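Long-range contacts in C3-degrading proteinase (CppA protein) (Streptococcus pneumoniae, PDB 3E0R), which probably degrades complement component C3 and is built from domains related to the glyoxalase clan: residues A[16-20]-A[114-118]; A[40-44]-A[56-60]; A[87-91]-A[106-110]; A[211-215]-A[229-233]. Numbering follows the deposited sequence.

Interaction 1 of 4, residues A[16-20]-A[114-118]; sequences LKANN and PEDDL
E115, D117 and L16 carry most of the 207 Å² buried here between the end of strand 9-18 and the loop joining strands 107-112 and 118-122. Segment 16-20 is extended through A18 and then turns at N19 (phi/psi -86/-74); 114-117 is loop, with D116 left-handed (69/31), and L118 opens strand 118-122. CA atoms lie nearest at A18-E115, 6.5 Å, and L16-D117, 8.8 Å. E115, with chi1 and chi2 both m, folds its carboxylate over the strand end: N19 N donates to E115 OE2 at 2.7 Å with a nearly straight N-H...O angle of 170°, and E115 CG lies 3.6 Å from K17 O. E115 OE2 also accepts a hydrogen bond from N24 ND2 of helix 21-31. D117 (chi1 m) sets OD2 3.6 Å from L16 CD1, while a water donates to D117 OD2 at 2.9 Å and to K17 O at 3.1 Å; D117 OD1 forms a salt bridge with K72. A second water donates to E115 OE1 at 2.5 Å and accepts a weak hydrogen bond from N19 ND2 at 3.4 Å. N20 N-caps helix 21-31. This joins the strand-helix junction of one beta-alpha-beta-beta-beta module to a hairpin loop of the next, consistent with a paired-module, glyoxalase-like fold.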
loop_
_atom_site.group_PDB
_atom_site.type_symbol
_atom_site.label_atom_id
_atom_site.label_comp_id
_atom_site.label_asym_id
_atom_site.label_seq_id
_atom_site.Cartn_x
_atom_site.Cartn_y
_atom_site.Cartn_z
ATOM N N LEU A 16 2.243 5.849 -1.138
ATOM C CA LEU A 16 1.202 6.468 -1.942
ATOM C C LEU A 16 1.331 7.985 -1.817
ATOM O O LEU A 16 1.483 8.529 -0.714
ATOM C CB LEU A 16 -0.186 5.997 -1.476
ATOM C CG LEU A 16 -0.436 4.471 -1.483
ATOM C CD1 LEU A 16 -1.896 4.160 -1.061
ATOM C CD2 LEU A 16 -0.134 3.791 -2.873
ATOM N N LYS A 17 1.265 8.673 -2.951
ATOM C CA LYS A 17 1.191 10.125 -2.957
ATOM C C LYS A 17 -0.215 10.616 -2.522
ATOM O O LYS A 17 -1.240 10.012 -2.895
ATOM C CB LYS A 17 1.635 10.682 -4.300
ATOM C CG LYS A 17 3.054 10.340 -4.549
ATOM C CD LYS A 17 3.508 10.729 -5.954
ATOM C CE LYS A 17 3.813 12.234 -6.120
ATOM N NZ LYS A 17 3.594 12.733 -7.499
ATOM N N ALA A 18 -0.210 11.654 -1.671
ATOM C CA ALA A 18 -1.404 12.221 -1.017
ATOM C C ALA A 18 -1.446 13.694 -1.370
ATOM O O ALA A 18 -0.420 14.342 -1.378
ATOM C CB ALA A 18 -1.315 12.073 0.488
ATOM N N ASN A 19 -2.631 14.215 -1.684
ATOM C CA ASN A 19 -2.805 15.648 -1.982
ATOM C C ASN A 19 -3.013 16.434 -0.694
ATOM O O ASN A 19 -2.129 17.157 -0.263
ATOM C CB ASN A 19 -3.961 15.883 -2.980
ATOM C CG ASN A 19 -4.253 17.396 -3.255
ATOM O OD1 ASN A 19 -3.582 18.302 -2.743
ATOM N ND2 ASN A 19 -5.268 17.646 -4.072
ATOM N N ASN A 20 -4.185 16.311 -0.092
ATOM C CA ASN A 20 -4.428 16.961 1.185
ATOM C C ASN A 20 -4.053 16.024 2.313
ATOM O O ASN A 20 -4.616 14.956 2.443
ATOM C CB ASN A 20 -5.880 17.394 1.325
ATOM C CG ASN A 20 -6.076 18.318 2.498
ATOM O OD1 ASN A 20 -5.914 17.930 3.676
ATOM N ND2 ASN A 20 -6.379 19.570 2.186
ATOM N N PRO A 114 -9.162 9.399 -0.252
ATOM C CA PRO A 114 -9.201 10.735 -0.850
ATOM C C PRO A 114 -8.488 10.836 -2.212
ATOM O O PRO A 114 -8.787 11.757 -2.965
ATOM C CB PRO A 114 -8.463 11.608 0.173
ATOM C CG PRO A 114 -8.469 10.872 1.419
ATOM C CD PRO A 114 -8.614 9.428 1.124
ATOM N N GLU A 115 -7.542 9.932 -2.519
ATOM C CA GLU A 115 -6.862 9.962 -3.836
ATOM C C GLU A 115 -7.381 8.867 -4.778
ATOM O O GLU A 115 -6.769 8.567 -5.826
ATOM C CB GLU A 115 -5.354 9.843 -3.669
ATOM C CG GLU A 115 -4.757 10.700 -2.611
ATOM C CD GLU A 115 -4.941 12.161 -2.823
ATOM O OE1 GLU A 115 -5.027 12.658 -3.994
ATOM O OE2 GLU A 115 -4.975 12.837 -1.775
ATOM N N ASP A 116 -8.492 8.269 -4.339
ATOM C CA ASP A 116 -9.290 7.253 -5.063
ATOM C C ASP A 116 -8.548 5.940 -5.177
ATOM O O ASP A 116 -8.696 5.204 -6.140
ATOM C CB ASP A 116 -9.717 7.725 -6.462
ATOM C CG ASP A 116 -10.460 9.013 -6.436
ATOM O OD1 ASP A 116 -11.570 9.032 -5.847
ATOM O OD2 ASP A 116 -9.920 10.000 -7.003
ATOM N N ASP A 117 -7.735 5.657 -4.189
ATOM C CA ASP A 117 -7.115 4.369 -4.078
ATOM C C ASP A 117 -8.166 3.479 -3.447
ATOM O O ASP A 117 -8.811 3.860 -2.473
ATOM C CB ASP A 117 -5.872 4.502 -3.212
ATOM C CG ASP A 117 -4.752 5.297 -3.905
ATOM O OD1 ASP A 117 -4.548 5.038 -5.128
ATOM O OD2 ASP A 117 -4.056 6.150 -3.222
ATOM N N LEU A 118 -8.375 2.299 -4.026
ATOM C CA LEU A 118 -9.333 1.324 -3.494
ATOM C C LEU A 118 -8.628 0.431 -2.502
ATOM O O LEU A 118 -7.610 -0.185 -2.817
ATOM C CB LEU A 118 -9.919 0.499 -4.635
ATOM C CG LEU A 118 -11.061 -0.493 -4.394
ATOM C CD1 LEU A 118 -12.303 0.070 -3.662
ATOM C CD2 LEU A 118 -11.491 -0.994 -5.730
HETATM O O HOH W 1 -2.301 7.810 -4.838
HETATM O O HOH W 2 -6.324 14.509 -4.969
#

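Interaction 2 of 4, residues A[40-44]-A[56-60]; sequences ESAFL and VLEEA
Three backbone hydrogen bonds define the antiparallel register. L57 N donates to L44 O at 2.9 Å and L44 N to L57 O at 3.1 Å, the reciprocal pair that makes L44-L57 hydrogen-bonded (CA-CA 5.2 Å). One step along, F43-E58 is a non-hydrogen-bonded pair with CA atoms 4.7 Å apart, and beyond it E59 N reaches A42 O at 3.3 Å with an angle of 175°, so the hydrogen bonding continues one residue beyond the strand, to A42. S41 and A42 have helical-range angles (-80/-34 and -71/-36) before F43 extends to -155/156; V56 to E59 are extended throughout. A CA-H...O contact, V56 CA to L44 O at 3.3 Å, supplements the ladder. On the face shared with E58, F43 takes chi1 p: V56 CG1 sits over one face of its ring, 3.9 Å from F43 CG, and E58 OE1 approaches the ring edge, 3.7 Å from F43 CD2. On the other face L44 (chi1 t) meets L57 (chi1 m), with L44 CD2 4.2 Å from L57 CD1. The pair forms the beta hairpin of strands 43-47 and 53-59. Strand 53-59 also hydrogen-bonds to strand 9-18, through V56 and E58, while L44 and L57 lie under helix 21-31, touching R21 and E25, and N24 and Y28, respectively.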
loop_
_atom_site.group_PDB
_atom_site.type_symbol
_atom_site.label_atom_id
_atom_site.label_comp_id
_atom_site.label_asym_id
_atom_site.label_seq_id
_atom_site.Cartn_x
_atom_site.Cartn_y
_atom_site.Cartn_z
ATOM N N GLU A 40 6.883 13.291 10.026
ATOM C CA GLU A 40 7.728 14.223 9.323
ATOM C C GLU A 40 6.829 15.155 8.510
ATOM O O GLU A 40 5.629 14.939 8.419
ATOM C CB GLU A 40 8.766 13.482 8.460
ATOM C CG GLU A 40 10.183 13.652 8.988
ATOM C CD GLU A 40 10.617 15.111 8.967
ATOM O OE1 GLU A 40 10.607 15.756 10.038
ATOM O OE2 GLU A 40 10.932 15.626 7.873
ATOM N N SER A 41 7.408 16.205 7.951
ATOM C CA SER A 41 6.656 17.169 7.140
ATOM C C SER A 41 6.412 16.693 5.705
ATOM O O SER A 41 5.393 17.027 5.102
ATOM C CB SER A 41 7.398 18.501 7.077
ATOM O OG SER A 41 7.667 19.008 8.375
ATOM N N ALA A 42 7.372 15.960 5.149
ATOM C CA ALA A 42 7.236 15.379 3.817
ATOM C C ALA A 42 6.224 14.232 3.850
ATOM O O ALA A 42 5.458 14.039 2.906
ATOM C CB ALA A 42 8.608 14.887 3.310
ATOM N N PHE A 43 6.213 13.479 4.949
ATOM C CA PHE A 43 5.416 12.268 4.998
ATOM C C PHE A 43 4.938 11.740 6.372
ATOM O O PHE A 43 5.499 11.958 7.457
ATOM C CB PHE A 43 6.095 11.130 4.182
ATOM C CG PHE A 43 7.401 10.612 4.756
ATOM C CD1 PHE A 43 7.473 10.067 6.060
ATOM C CD2 PHE A 43 8.547 10.586 3.966
ATOM C CE1 PHE A 43 8.666 9.561 6.577
ATOM C CE2 PHE A 43 9.768 10.061 4.483
ATOM C CZ PHE A 43 9.819 9.549 5.782
ATOM N N LEU A 44 3.867 10.992 6.236
ATOM C CA LEU A 44 3.252 10.278 7.280
ATOM C C LEU A 44 3.631 8.768 7.162
ATOM O O LEU A 44 3.422 8.070 6.124
ATOM C CB LEU A 44 1.756 10.561 7.169
ATOM C CG LEU A 44 0.809 9.866 8.140
ATOM C CD1 LEU A 44 1.105 10.208 9.604
ATOM C CD2 LEU A 44 -0.619 10.204 7.720
ATOM N N VAL A 56 3.322 4.321 3.803
ATOM C CA VAL A 56 3.839 5.690 3.879
ATOM C C VAL A 56 3.003 6.517 2.915
ATOM O O VAL A 56 2.817 6.109 1.785
ATOM C CB VAL A 56 5.382 5.768 3.534
ATOM C CG1 VAL A 56 5.871 7.225 3.454
ATOM C CG2 VAL A 56 6.210 4.988 4.554
ATOM N N LEU A 57 2.436 7.636 3.400
ATOM C CA LEU A 57 1.839 8.663 2.525
ATOM C C LEU A 57 2.793 9.789 2.288
ATOM O O LEU A 57 3.436 10.282 3.216
ATOM C CB LEU A 57 0.577 9.265 3.112
ATOM C CG LEU A 57 -0.544 8.290 3.438
ATOM C CD1 LEU A 57 -1.690 9.135 3.853
ATOM C CD2 LEU A 57 -0.879 7.286 2.269
ATOM N N GLU A 58 2.848 10.237 1.051
ATOM C CA GLU A 58 3.762 11.288 0.665
ATOM C C GLU A 58 3.045 12.451 -0.010
ATOM O O GLU A 58 2.390 12.281 -1.041
ATOM C CB GLU A 58 4.760 10.689 -0.300
ATOM C CG GLU A 58 5.702 11.650 -0.830
ATOM C CD GLU A 58 7.105 11.134 -0.735
ATOM O OE1 GLU A 58 7.533 10.733 0.391
ATOM O OE2 GLU A 58 7.780 11.145 -1.786
ATOM N N GLU A 59 3.217 13.637 0.542
ATOM C CA GLU A 59 2.487 14.816 0.060
ATOM C C GLU A 59 3.030 15.378 -1.253
ATOM O O GLU A 59 4.209 15.603 -1.392
ATOM C CB GLU A 59 2.427 15.910 1.148
ATOM C CG GLU A 59 0.994 16.085 1.681
ATOM C CD GLU A 59 0.851 17.313 2.579
ATOM O OE1 GLU A 59 -0.101 18.123 2.373
ATOM O OE2 GLU A 59 1.690 17.463 3.503
ATOM N N ALA A 60 2.145 15.586 -2.206
ATOM C CA ALA A 60 2.471 16.270 -3.427
ATOM C C ALA A 60 1.419 17.375 -3.669
ATOM O O ALA A 60 0.224 17.096 -3.677
ATOM C CB ALA A 60 2.506 15.270 -4.567
#

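Interaction 3 of 4, residues A[87-91]-A[106-110]; sequences IEGIL and GYAFE
Helix 84-91 lies across strand 107-112, the axes of residues 87-91 and 107-110 passing 8.7 Å apart at 52° between their N-to-C directions; the nearest CA atoms are those of I87 and Y107, 6.9 Å. G106 leads into the strand with an almost fully extended backbone (177/-161). Y107 (chi1 m) points its CB toward the helix: E88 OE2 comes to 3.0 Å from Y107 CD2, near the plane of the ring at its edge, while Y107 O is 3.5 Å from I87 CD1 and Y107 CB 4.5 Å from L91 CD1. The ring also has a cation-pi partner in K102. A108 turns its CB away, offering only its backbone, A108 CA standing 4.4 Å from I87 CG2. F109, chi1 p (68°) and chi2 94°, buries 80 Å² and occupies the space between I87, I90 and L91. L91 CD2 forms a CH-pi contact over the face of the F109 ring, 3.9 Å from the centroid and 24° off the normal; I87 CG2 meets the ring edge, 3.9 Å from F109 CD2, and I90 CG2 lies 3.9 Å from F109 CZ. Helix and strand belong to one beta-alpha-beta-beta-beta module, 74-122, consistent with the glyoxalase clan. No hydrogen bond crosses the interface: its 333 Å² rest on apolar and CH-pi contacts, with the E88 carboxylate placed at an aromatic edge, so between these segments the contact is held by apolar packing rather than by hydrogen bonding.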
loop_
_atom_site.group_PDB
_atom_site.type_symbol
_atom_site.label_atom_id
_atom_site.label_comp_id
_atom_site.label_asym_id
_atom_site.label_seq_id
_atom_site.Cartn_x
_atom_site.Cartn_y
_atom_site.Cartn_z
ATOM N N ILE A 87 -12.426 -5.211 12.494
ATOM C CA ILE A 87 -13.124 -4.712 11.273
ATOM C C ILE A 87 -14.576 -4.257 11.567
ATOM O O ILE A 87 -15.069 -3.263 11.017
ATOM C CB ILE A 87 -13.142 -5.762 10.113
ATOM C CG1 ILE A 87 -11.714 -5.989 9.584
ATOM C CG2 ILE A 87 -14.100 -5.320 8.933
ATOM C CD1 ILE A 87 -11.580 -7.204 8.728
ATOM N N GLU A 88 -15.244 -4.994 12.451
ATOM C CA GLU A 88 -16.604 -4.688 12.853
ATOM C C GLU A 88 -16.637 -3.434 13.721
ATOM O O GLU A 88 -17.643 -2.723 13.738
ATOM C CB GLU A 88 -17.234 -5.884 13.590
ATOM C CG GLU A 88 -17.160 -7.214 12.791
ATOM C CD GLU A 88 -18.061 -8.342 13.332
ATOM O OE1 GLU A 88 -18.616 -8.253 14.473
ATOM O OE2 GLU A 88 -18.201 -9.347 12.592
ATOM N N GLY A 89 -15.550 -3.183 14.452
ATOM C CA GLY A 89 -15.407 -1.962 15.231
ATOM C C GLY A 89 -15.348 -0.745 14.321
ATOM O O GLY A 89 -16.056 0.256 14.540
ATOM N N ILE A 90 -14.492 -0.842 13.307
ATOM C CA ILE A 90 -14.375 0.178 12.264
ATOM C C ILE A 90 -15.732 0.467 11.610
ATOM O O ILE A 90 -16.130 1.625 11.507
ATOM C CB ILE A 90 -13.343 -0.224 11.150
ATOM C CG1 ILE A 90 -11.923 -0.357 11.700
ATOM C CG2 ILE A 90 -13.311 0.792 9.997
ATOM C CD1 ILE A 90 -11.038 -1.132 10.649
ATOM N N LEU A 91 -16.451 -0.576 11.190
ATOM C CA LEU A 91 -17.744 -0.390 10.500
ATOM C C LEU A 91 -18.818 0.230 11.420
ATOM O O LEU A 91 -19.633 1.047 10.976
ATOM C CB LEU A 91 -18.197 -1.713 9.894
ATOM C CG LEU A 91 -17.367 -2.138 8.676
ATOM C CD1 LEU A 91 -17.557 -3.627 8.378
ATOM C CD2 LEU A 91 -17.656 -1.254 7.426
ATOM N N GLY A 106 -14.770 -13.390 8.936
ATOM C CA GLY A 106 -15.627 -12.266 9.317
ATOM C C GLY A 106 -16.044 -11.362 8.169
ATOM O O GLY A 106 -15.974 -11.729 7.001
ATOM N N TYR A 107 -16.479 -10.165 8.519
ATOM C CA TYR A 107 -16.794 -9.173 7.525
ATOM C C TYR A 107 -15.501 -8.585 6.884
ATOM O O TYR A 107 -14.349 -8.774 7.360
ATOM C CB TYR A 107 -17.739 -8.105 8.103
ATOM C CG TYR A 107 -19.098 -8.691 8.491
ATOM C CD1 TYR A 107 -20.149 -8.828 7.548
ATOM C CD2 TYR A 107 -19.327 -9.166 9.804
ATOM C CE1 TYR A 107 -21.416 -9.387 7.934
ATOM C CE2 TYR A 107 -20.574 -9.720 10.198
ATOM C CZ TYR A 107 -21.608 -9.834 9.262
ATOM O OH TYR A 107 -22.817 -10.394 9.672
ATOM N N ALA A 108 -15.707 -7.956 5.745
ATOM C CA ALA A 108 -14.620 -7.290 5.042
ATOM C C ALA A 108 -15.275 -6.147 4.307
ATOM O O ALA A 108 -16.501 -6.145 4.111
ATOM C CB ALA A 108 -13.961 -8.236 4.090
ATOM N N PHE A 109 -14.492 -5.153 3.922
ATOM C CA PHE A 109 -15.072 -4.100 3.094
ATOM C C PHE A 109 -14.076 -3.452 2.183
ATOM O O PHE A 109 -12.887 -3.603 2.355
ATOM C CB PHE A 109 -15.843 -3.046 3.949
ATOM C CG PHE A 109 -14.986 -2.230 4.817
ATOM C CD1 PHE A 109 -14.517 -0.998 4.371
ATOM C CD2 PHE A 109 -14.615 -2.692 6.095
ATOM C CE1 PHE A 109 -13.686 -0.231 5.160
ATOM C CE2 PHE A 109 -13.786 -1.945 6.900
ATOM C CZ PHE A 109 -13.317 -0.694 6.426
ATOM N N GLU A 110 -14.616 -2.763 1.186
ATOM C CA GLU A 110 -13.878 -1.846 0.360
ATOM C C GLU A 110 -14.340 -0.400 0.601
ATOM O O GLU A 110 -15.455 -0.145 0.933
ATOM C CB GLU A 110 -14.066 -2.191 -1.081
ATOM C CG GLU A 110 -13.197 -3.305 -1.550
ATOM C CD GLU A 110 -13.571 -3.744 -2.939
ATOM O OE1 GLU A 110 -14.766 -3.647 -3.257
ATOM O OE2 GLU A 110 -12.692 -4.179 -3.698
#

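Interaction 4 of 4, residues A[211-215]-A[229-233]; sequences LRQKF and FLGKD
Two phenylalanine rings and one leucine account for most of the 251 Å² buried between the end of helix 208-214 and strand 228-232. CA atoms lie nearest at L211-F229, 7.5 Å, and F215-G231, 6.7 Å. The helical turn is fixed by F215 N donating to L211 O at 3.0 Å; F215 is the first residue to depart from helical phi/psi (-99/14). L211 adopts the m,t rotamer (-66°, 167°), and its CB sits almost exactly over the F229 ring, 3.7 Å from the centroid and only 3° off the normal, a CH-pi contact. L211 CD1 packs 3.8 Å from F229 CB. F229, chi1 t and chi2 96°, has the largest area covered by the contact, 98 Å², directing its ring against the helix, so that F229 CZ comes 3.6 Å from L211 O and F229 CE1 4.1 Å from R212 CG. The helix, strand 196-203 before it and strands 220-221, 228-232 and 238-243 after it form a beta-alpha-beta-beta-beta unit, as in the glyoxalase fold, and here the helix covers its sheet. F215 (chi1 -64°, m; chi2 -79°) lays its ring obliquely against F229: centroids are 5.4 Å apart, planes at 34°, and F215 CD2 is 3.4 Å from F229 CE2. One face of the F215 ring looks onto G231, whose CA is 4.4 Å from F215 CD1; an ideally built CB at G231 would fall just 3.1 Å from F215 CE1. K232 turns its CB away, leaving K232 O 4.0 Å from F215 CD1.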
loop_
_atom_site.group_PDB
_atom_site.type_symbol
_atom_site.label_atom_id
_atom_site.label_comp_id
_atom_site.label_asym_id
_atom_site.label_seq_id
_atom_site.Cartn_x
_atom_site.Cartn_y
_atom_site.Cartn_z
ATOM N N LEU A 211 22.327 -5.768 -6.800
ATOM C CA LEU A 211 21.362 -4.750 -7.195
ATOM C C LEU A 211 21.827 -3.888 -8.367
ATOM O O LEU A 211 21.057 -3.614 -9.307
ATOM C CB LEU A 211 20.985 -3.915 -5.977
ATOM C CG LEU A 211 20.218 -4.694 -4.892
ATOM C CD1 LEU A 211 20.164 -3.883 -3.567
ATOM C CD2 LEU A 211 18.824 -5.104 -5.405
ATOM N N ARG A 212 23.103 -3.538 -8.344
ATOM C CA ARG A 212 23.779 -2.822 -9.448
ATOM C C ARG A 212 23.689 -3.626 -10.749
ATOM O O ARG A 212 23.277 -3.137 -11.806
ATOM C CB ARG A 212 25.254 -2.561 -9.075
ATOM C CG ARG A 212 25.433 -1.335 -8.228
ATOM C CD ARG A 212 26.865 -1.104 -7.905
ATOM N NE ARG A 212 27.606 -0.687 -9.096
ATOM C CZ ARG A 212 28.753 -1.195 -9.520
ATOM N NH1 ARG A 212 29.359 -2.138 -8.848
ATOM N NH2 ARG A 212 29.297 -0.736 -10.634
ATOM N N GLN A 213 24.014 -4.894 -10.644
ATOM C CA GLN A 213 23.795 -5.855 -11.742
ATOM C C GLN A 213 22.366 -5.949 -12.244
ATOM O O GLN A 213 22.131 -5.871 -13.440
ATOM C CB GLN A 213 24.271 -7.215 -11.296
ATOM C CG GLN A 213 24.105 -8.272 -12.299
ATOM C CD GLN A 213 24.839 -9.540 -11.915
ATOM O OE1 GLN A 213 24.674 -10.565 -12.584
ATOM N NE2 GLN A 213 25.674 -9.481 -10.836
ATOM N N LYS A 214 21.415 -6.152 -11.338
ATOM C CA LYS A 214 19.959 -6.144 -11.659
ATOM C C LYS A 214 19.465 -4.919 -12.466
ATOM O O LYS A 214 18.831 -5.065 -13.513
ATOM C CB LYS A 214 19.162 -6.273 -10.355
ATOM C CG LYS A 214 17.672 -6.626 -10.540
ATOM C CD LYS A 214 17.051 -7.006 -9.181
ATOM C CE LYS A 214 15.539 -6.873 -9.179
ATOM N NZ LYS A 214 14.930 -7.929 -10.053
ATOM N N PHE A 215 19.816 -3.734 -11.994
ATOM C CA PHE A 215 19.378 -2.438 -12.554
ATOM C C PHE A 215 20.373 -1.758 -13.476
ATOM O O PHE A 215 20.216 -0.596 -13.785
ATOM C CB PHE A 215 19.067 -1.480 -11.399
ATOM C CG PHE A 215 17.955 -1.936 -10.578
ATOM C CD1 PHE A 215 16.655 -1.742 -11.018
ATOM C CD2 PHE A 215 18.194 -2.649 -9.412
ATOM C CE1 PHE A 215 15.604 -2.195 -10.273
ATOM C CE2 PHE A 215 17.166 -3.098 -8.653
ATOM C CZ PHE A 215 15.850 -2.885 -9.076
ATOM N N PHE A 229 19.954 1.292 -1.562
ATOM C CA PHE A 229 20.033 1.289 -3.008
ATOM C C PHE A 229 18.651 1.700 -3.484
ATOM O O PHE A 229 17.628 1.157 -3.035
ATOM C CB PHE A 229 20.436 -0.121 -3.508
ATOM C CG PHE A 229 20.474 -0.244 -5.012
ATOM C CD1 PHE A 229 21.663 -0.105 -5.698
ATOM C CD2 PHE A 229 19.301 -0.428 -5.726
ATOM C CE1 PHE A 229 21.668 -0.188 -7.066
ATOM C CE2 PHE A 229 19.329 -0.535 -7.070
ATOM C CZ PHE A 229 20.485 -0.393 -7.754
ATOM N N LEU A 230 18.624 2.739 -4.305
ATOM C CA LEU A 230 17.411 3.198 -4.941
ATOM C C LEU A 230 17.472 2.953 -6.456
ATOM O O LEU A 230 18.285 3.560 -7.188
ATOM C CB LEU A 230 17.215 4.689 -4.654
ATOM C CG LEU A 230 16.039 5.479 -5.241
ATOM C CD1 LEU A 230 14.693 4.839 -4.885
ATOM C CD2 LEU A 230 16.134 6.972 -4.766
ATOM N N GLY A 231 16.608 2.047 -6.918
ATOM C CA GLY A 231 16.402 1.779 -8.335
ATOM C C GLY A 231 15.028 2.245 -8.762
ATOM O O GLY A 231 14.233 2.780 -7.978
ATOM N N LYS A 232 14.737 2.022 -10.026
ATOM C CA LYS A 232 13.503 2.506 -10.628
ATOM C C LYS A 232 13.001 1.417 -11.553
ATOM O O LYS A 232 13.785 0.814 -12.280
ATOM C CB LYS A 232 13.773 3.778 -11.426
ATOM C CG LYS A 232 12.548 4.632 -11.669
ATOM C CD LYS A 232 13.000 5.972 -12.215
ATOM C CE LYS A 232 11.990 7.032 -12.010
ATOM N NZ LYS A 232 12.634 8.380 -11.812
ATOM N N ASP A 233 11.705 1.156 -11.489
ATOM C CA ASP A 233 11.105 0.074 -12.234
ATOM C C ASP A 233 10.663 0.640 -13.569
ATOM O O ASP A 233 10.574 1.861 -13.742
ATOM C CB ASP A 233 9.928 -0.544 -11.462
ATOM C CG ASP A 233 9.558 -1.950 -11.962
ATOM O OD1 ASP A 233 10.270 -2.507 -12.818
ATOM O OD2 ASP A 233 8.556 -2.514 -11.482
#

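From the N terminus, strand 9-18 opens interaction 1, which closes only at 114-118. Within that span interaction 2 closes the short 43-47/53-59 hairpin, and interaction 3 then joins helix 84-91 to strand 107-112; these two follow one another without crossing. Interactions 1 and 2 touch directly, A18 N lying 2.7 Å from E58 O, a probable hydrogen bond; L118 CD1 packs 3.9 Å from E110 CB between interactions 1 and 3. Interaction 1 thus links the eight-stranded sheet to the hairpin loop of the seven-stranded one. Interaction 4 follows in series, closing the short loop from helix 208-214 through strand 220-221 to strand 228-232, which shares a sheet with strand 9-18 and the hairpin of interaction 2.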